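Side-chain contacts in iron aquisition yersiniabactin synthesis enzyme, YbtT (Escherichia coli, PDB 6BA9), which acts as a low-specificity type II thioesterase that maintains production of the metallophore yersiniabactin by its mixed peptide and polyketide synthesis pathway: residues A[98-103]-A[184-189]; A[218-223]-A[237-242]. The protein carries 1 engineered substitution. All blocks are in the same frame, centred on the assembly; numbering follows the deposited sequence.

Contact 1 of 2, residues A[98-103]-A[184-189]; sequences ETCRLL and PPLRTP
The hydroxyl OG1 of T188 is hydrogen-bonded to OE1 of E104 on helix 91-105, and C100 SG packs 3.4 Å from the same T188 OG1, a contact of touching atoms only. The E104 carboxylate also takes the backbone N-H of R187, so one acidic side chain grips two consecutive residues of 184-189. C100 reaches T188 because SG stands anti to the backbone N (chi1 -166°), pointing off the helix; there the sulfur also meets the threonine's carbon atoms, CB at 3.6 Å.

Two residues earlier in the loop, L186 presses its forked end on the helix at R101. Its methyl CD1 lies 3.9 Å from R101 N, while CD2 lies 3.7 Å from R101 CA, and the two side chains cross at about a right angle. R101 itself extends past the leucine to E98, making a salt bridge (NH1 to E98 OE1, 2.6 Å) whose hydrogen bond is strongly bent and weak. E98 OE2 is engaged by the hydroxyls of Y175 and Y177. The contact thus fastens the approach to strand 190-195 against the helix that follows the nucleophile elbow, a hallmark of the alpha/beta-hydrolase fold.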
# COMPACT_ATOMS: atom_id res chain seq x y z
N GLU A 98 -2.31 -1.36 9.31
CA GLU A 98 -3.46 -1.23 10.21
C GLU A 98 -4.50 -2.33 9.97
O GLU A 98 -5.14 -2.79 10.91
CB GLU A 98 -4.06 0.18 10.09
CG GLU A 98 -3.18 1.31 10.62
CD GLU A 98 -3.03 1.31 12.13
OE1 GLU A 98 -3.85 0.66 12.82
OE2 GLU A 98 -2.08 1.96 12.60
N THR A 99 -4.64 -2.78 8.72
CA THR A 99 -5.50 -3.92 8.43
C THR A 99 -4.97 -5.18 9.08
O THR A 99 -5.73 -5.95 9.69
CB THR A 99 -5.61 -4.10 6.91
OG1 THR A 99 -6.16 -2.92 6.32
CG2 THR A 99 -6.52 -5.27 6.55
N CYS A 100 -3.66 -5.40 8.97
CA CYS A 100 -3.04 -6.56 9.58
C CYS A 100 -3.21 -6.53 11.08
O CYS A 100 -3.46 -7.58 11.70
CB CYS A 100 -1.56 -6.60 9.19
SG CYS A 100 -0.75 -8.19 9.52
N ARG A 101 -3.11 -5.35 11.69
CA ARG A 101 -3.32 -5.20 13.13
C ARG A 101 -4.70 -5.71 13.52
O ARG A 101 -4.85 -6.51 14.45
CB ARG A 101 -3.14 -3.73 13.51
CG ARG A 101 -3.34 -3.37 14.97
CD ARG A 101 -2.60 -2.04 15.33
NE ARG A 101 -3.28 -1.36 16.42
CZ ARG A 101 -3.67 -0.08 16.42
NH1 ARG A 101 -3.43 0.71 15.39
NH2 ARG A 101 -4.30 0.41 17.49
N LEU A 102 -5.74 -5.29 12.78
CA LEU A 102 -7.10 -5.73 13.11
C LEU A 102 -7.26 -7.23 12.92
O LEU A 102 -7.86 -7.90 13.76
CB LEU A 102 -8.11 -4.97 12.24
CG LEU A 102 -8.19 -3.46 12.49
CD1 LEU A 102 -9.05 -2.78 11.47
CD2 LEU A 102 -8.71 -3.14 13.91
N LEU A 103 -6.74 -7.79 11.83
CA LEU A 103 -6.92 -9.21 11.56
C LEU A 103 -6.18 -10.07 12.58
O LEU A 103 -6.69 -11.10 13.04
CB LEU A 103 -6.46 -9.56 10.15
CG LEU A 103 -7.33 -8.94 9.07
CD1 LEU A 103 -6.73 -9.31 7.73
CD2 LEU A 103 -8.78 -9.39 9.15
N PRO A 184 0.80 -2.74 20.99
CA PRO A 184 1.73 -3.86 20.91
C PRO A 184 2.29 -4.01 19.52
O PRO A 184 1.62 -3.66 18.52
CB PRO A 184 0.85 -5.07 21.28
CG PRO A 184 -0.27 -4.49 22.08
CD PRO A 184 -0.54 -3.17 21.46
N PRO A 185 3.49 -4.54 19.37
CA PRO A 185 4.03 -4.82 18.05
C PRO A 185 3.24 -5.93 17.39
O PRO A 185 2.61 -6.76 18.05
CB PRO A 185 5.47 -5.26 18.33
CG PRO A 185 5.40 -5.85 19.70
CD PRO A 185 4.39 -5.03 20.45
N LEU A 186 3.25 -5.92 16.07
CA LEU A 186 2.58 -6.96 15.32
C LEU A 186 3.46 -8.19 15.24
O LEU A 186 4.68 -8.07 15.09
CB LEU A 186 2.27 -6.46 13.91
CG LEU A 186 1.21 -5.37 13.79
CD1 LEU A 186 0.75 -5.27 12.33
CD2 LEU A 186 0.01 -5.66 14.69
N ARG A 187 2.84 -9.36 15.36
CA ARG A 187 3.56 -10.62 15.29
C ARG A 187 3.49 -11.29 13.93
O ARG A 187 4.24 -12.25 13.70
CB ARG A 187 3.05 -11.57 16.37
CG ARG A 187 3.54 -11.16 17.75
CD ARG A 187 2.53 -10.31 18.49
NE ARG A 187 3.08 -9.76 19.74
CZ ARG A 187 2.33 -9.31 20.74
NH1 ARG A 187 1.00 -9.36 20.66
NH2 ARG A 187 2.91 -8.81 21.83
N THR A 188 2.65 -10.82 13.03
CA THR A 188 2.63 -11.38 11.69
C THR A 188 4.01 -11.22 11.05
O THR A 188 4.58 -10.12 11.08
CB THR A 188 1.59 -10.63 10.85
OG1 THR A 188 0.26 -10.87 11.36
CG2 THR A 188 1.63 -11.06 9.38
N PRO A 189 4.56 -12.26 10.42
CA PRO A 189 5.86 -12.12 9.77
C PRO A 189 5.80 -11.06 8.68
O PRO A 189 4.86 -11.01 7.89
CB PRO A 189 6.11 -13.50 9.17
CG PRO A 189 5.34 -14.41 10.06
CD PRO A 189 4.08 -13.65 10.39

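Contact 2 of 2, residues A[218-223]-A[237-242]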
# COMPACT_ATOMS: atom_id res chain seq x y z
N GLY A 218 14.46 -7.26 6.58
CA GLY A 218 14.70 -6.11 5.73
C GLY A 218 15.15 -4.88 6.49
O GLY A 218 15.43 -4.94 7.69
N PRO A 219 15.22 -3.72 5.81
CA PRO A 219 14.79 -3.52 4.42
C PRO A 219 15.59 -4.29 3.39
O PRO A 219 16.82 -4.45 3.50
CB PRO A 219 14.97 -2.01 4.20
CG PRO A 219 14.96 -1.40 5.60
CD PRO A 219 15.59 -2.46 6.46
N VAL A 220 14.87 -4.84 2.42
CA VAL A 220 15.45 -5.40 1.21
C VAL A 220 15.31 -4.35 0.13
O VAL A 220 14.21 -3.80 -0.09
CB VAL A 220 14.75 -6.72 0.83
CG1 VAL A 220 15.22 -7.22 -0.55
CG2 VAL A 220 14.96 -7.80 1.93
N VAL A 221 16.42 -4.02 -0.53
CA VAL A 221 16.48 -2.92 -1.48
C VAL A 221 16.17 -3.45 -2.88
O VAL A 221 16.83 -4.37 -3.37
CB VAL A 221 17.87 -2.25 -1.46
CG1 VAL A 221 17.93 -1.11 -2.48
CG2 VAL A 221 18.20 -1.73 -0.09
N ILE A 222 15.17 -2.87 -3.51
CA ILE A 222 14.86 -3.10 -4.91
C ILE A 222 15.45 -1.94 -5.71
O ILE A 222 15.29 -0.77 -5.34
CB ILE A 222 13.34 -3.23 -5.11
CG1 ILE A 222 12.86 -4.51 -4.39
CG2 ILE A 222 12.99 -3.22 -6.60
CD1 ILE A 222 11.40 -4.75 -4.46
N ASP A 223 16.19 -2.25 -6.77
CA ASP A 223 16.78 -1.19 -7.59
C ASP A 223 15.68 -0.50 -8.39
O ASP A 223 15.01 -1.13 -9.22
CB ASP A 223 17.85 -1.78 -8.51
CG ASP A 223 19.10 -2.22 -7.75
OD1 ASP A 223 19.31 -1.78 -6.59
OD2 ASP A 223 19.89 -3.00 -8.32
N PHE A 237 7.87 -8.83 -6.94
CA PHE A 237 7.25 -10.12 -6.65
C PHE A 237 8.26 -11.18 -6.27
O PHE A 237 7.96 -12.02 -5.42
CB PHE A 237 6.32 -10.57 -7.78
CG PHE A 237 5.07 -9.73 -7.85
CD1 PHE A 237 4.07 -9.88 -6.90
CD2 PHE A 237 4.91 -8.77 -8.83
CE1 PHE A 237 2.93 -9.11 -6.95
CE2 PHE A 237 3.79 -8.00 -8.88
CZ PHE A 237 2.79 -8.16 -7.93
N THR A 238 9.46 -11.16 -6.86
CA THR A 238 10.50 -12.10 -6.45
C THR A 238 10.78 -12.01 -4.96
O THR A 238 10.85 -13.03 -4.26
CB THR A 238 11.78 -11.84 -7.23
OG1 THR A 238 11.55 -12.09 -8.61
CG2 THR A 238 12.89 -12.74 -6.73
N GLN A 239 10.92 -10.78 -4.44
CA GLN A 239 11.25 -10.66 -3.03
C GLN A 239 10.10 -11.09 -2.15
O GLN A 239 10.31 -11.68 -1.08
CB GLN A 239 11.71 -9.24 -2.71
CG GLN A 239 12.99 -8.85 -3.41
CD GLN A 239 14.13 -9.82 -3.13
OE1 GLN A 239 14.25 -10.34 -2.03
NE2 GLN A 239 14.95 -10.09 -4.15
N ILE A 240 8.86 -10.81 -2.55
CA ILE A 240 7.72 -11.29 -1.77
C ILE A 240 7.72 -12.81 -1.71
O ILE A 240 7.64 -13.41 -0.64
CB ILE A 240 6.41 -10.72 -2.35
CG1 ILE A 240 6.39 -9.21 -2.17
CG2 ILE A 240 5.22 -11.37 -1.70
CD1 ILE A 240 5.23 -8.51 -2.84
N VAL A 241 7.80 -13.47 -2.87
CA VAL A 241 7.69 -14.93 -2.86
C VAL A 241 8.82 -15.56 -2.05
O VAL A 241 8.59 -16.47 -1.25
CB VAL A 241 7.62 -15.48 -4.29
CG1 VAL A 241 7.59 -17.02 -4.26
CG2 VAL A 241 6.42 -14.95 -5.02
N ARG A 242 10.05 -15.07 -2.25
CA ARG A 242 11.23 -15.63 -1.58
C ARG A 242 11.09 -15.60 -0.07
O ARG A 242 11.61 -16.48 0.63
CB ARG A 242 12.49 -14.81 -1.93
CG ARG A 242 13.06 -15.04 -3.29
CD ARG A 242 14.35 -14.22 -3.45
NE ARG A 242 15.38 -14.65 -2.50
CZ ARG A 242 15.99 -13.88 -1.59
NH1 ARG A 242 15.72 -12.58 -1.49
NH2 ARG A 242 16.90 -14.41 -0.78
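Q239 lies over V220 where helix 233-243 covers the last strand of the alpha/beta-hydrolase sheet, and its side chain shows how a polar residue can pack by its length and still offer its oxygen to a weak hydrogen bond. CB leaves the helix toward strand 216-222 without itself coming into close contact. CG, anti to the carbonyl carbon (chi1 -64°), is the first atom to make close contact: it comes 4.0 Å from V220 CG1 and, more loosely, 4.5 Å from I222 CG1. V220 and I222 are alternate residues of the strand, so both direct their side chains at the helix, whereas V221 between them turns its own the other way.

At the next bond the chain of Q239 bends (chi2 -55°) instead of running on straight, which carries the amide along the helix and across V220. Q239 CD stands 3.8 Å from V220 CG1. The methyl sits above the plane of the amide, displaced toward its oxygen, so the contact at this point is a carbon group resting on a flat polar one and not a hydrogen bond. Alongside, the backbone of V220 is hydrogen-bonded to L192 and C194 of strand 190-195, and its side chain also touches L191, L193 and H243. I222 likewise pairs with C194 and S196 and touches S235, an earlier residue of the same helix.

The tip of the glutamine has two neighbours of different kinds. R242, one turn further along the helix, swings its guanidinium back with its edge toward the amide and gives a weak hydrogen bond from NH1, bent to 129°. The other is the valine methyl, V220 CG1, just 3.6 Å from Q239 OE1.

Contact 1 ties a helix to the loop entering the sheet, and contact 2 lays a helix on its edge strand; as usual in the alpha/beta-hydrolase fold, the two helices cover opposite faces. Their centres are 20 Å apart, and the nearest atoms, about 9 Å apart, do not touch. Neighbouring strands join them: 184-189 leads into strand 190-195, which pairs with the strand of contact 2. Contact 1 sits on the later part of helix 91-105, over two turns from the elbow where an engineered alanine replaces the presumed nucleophilic serine. Contact 2 lies on the strand preceding the loop where the fold usually places its histidine.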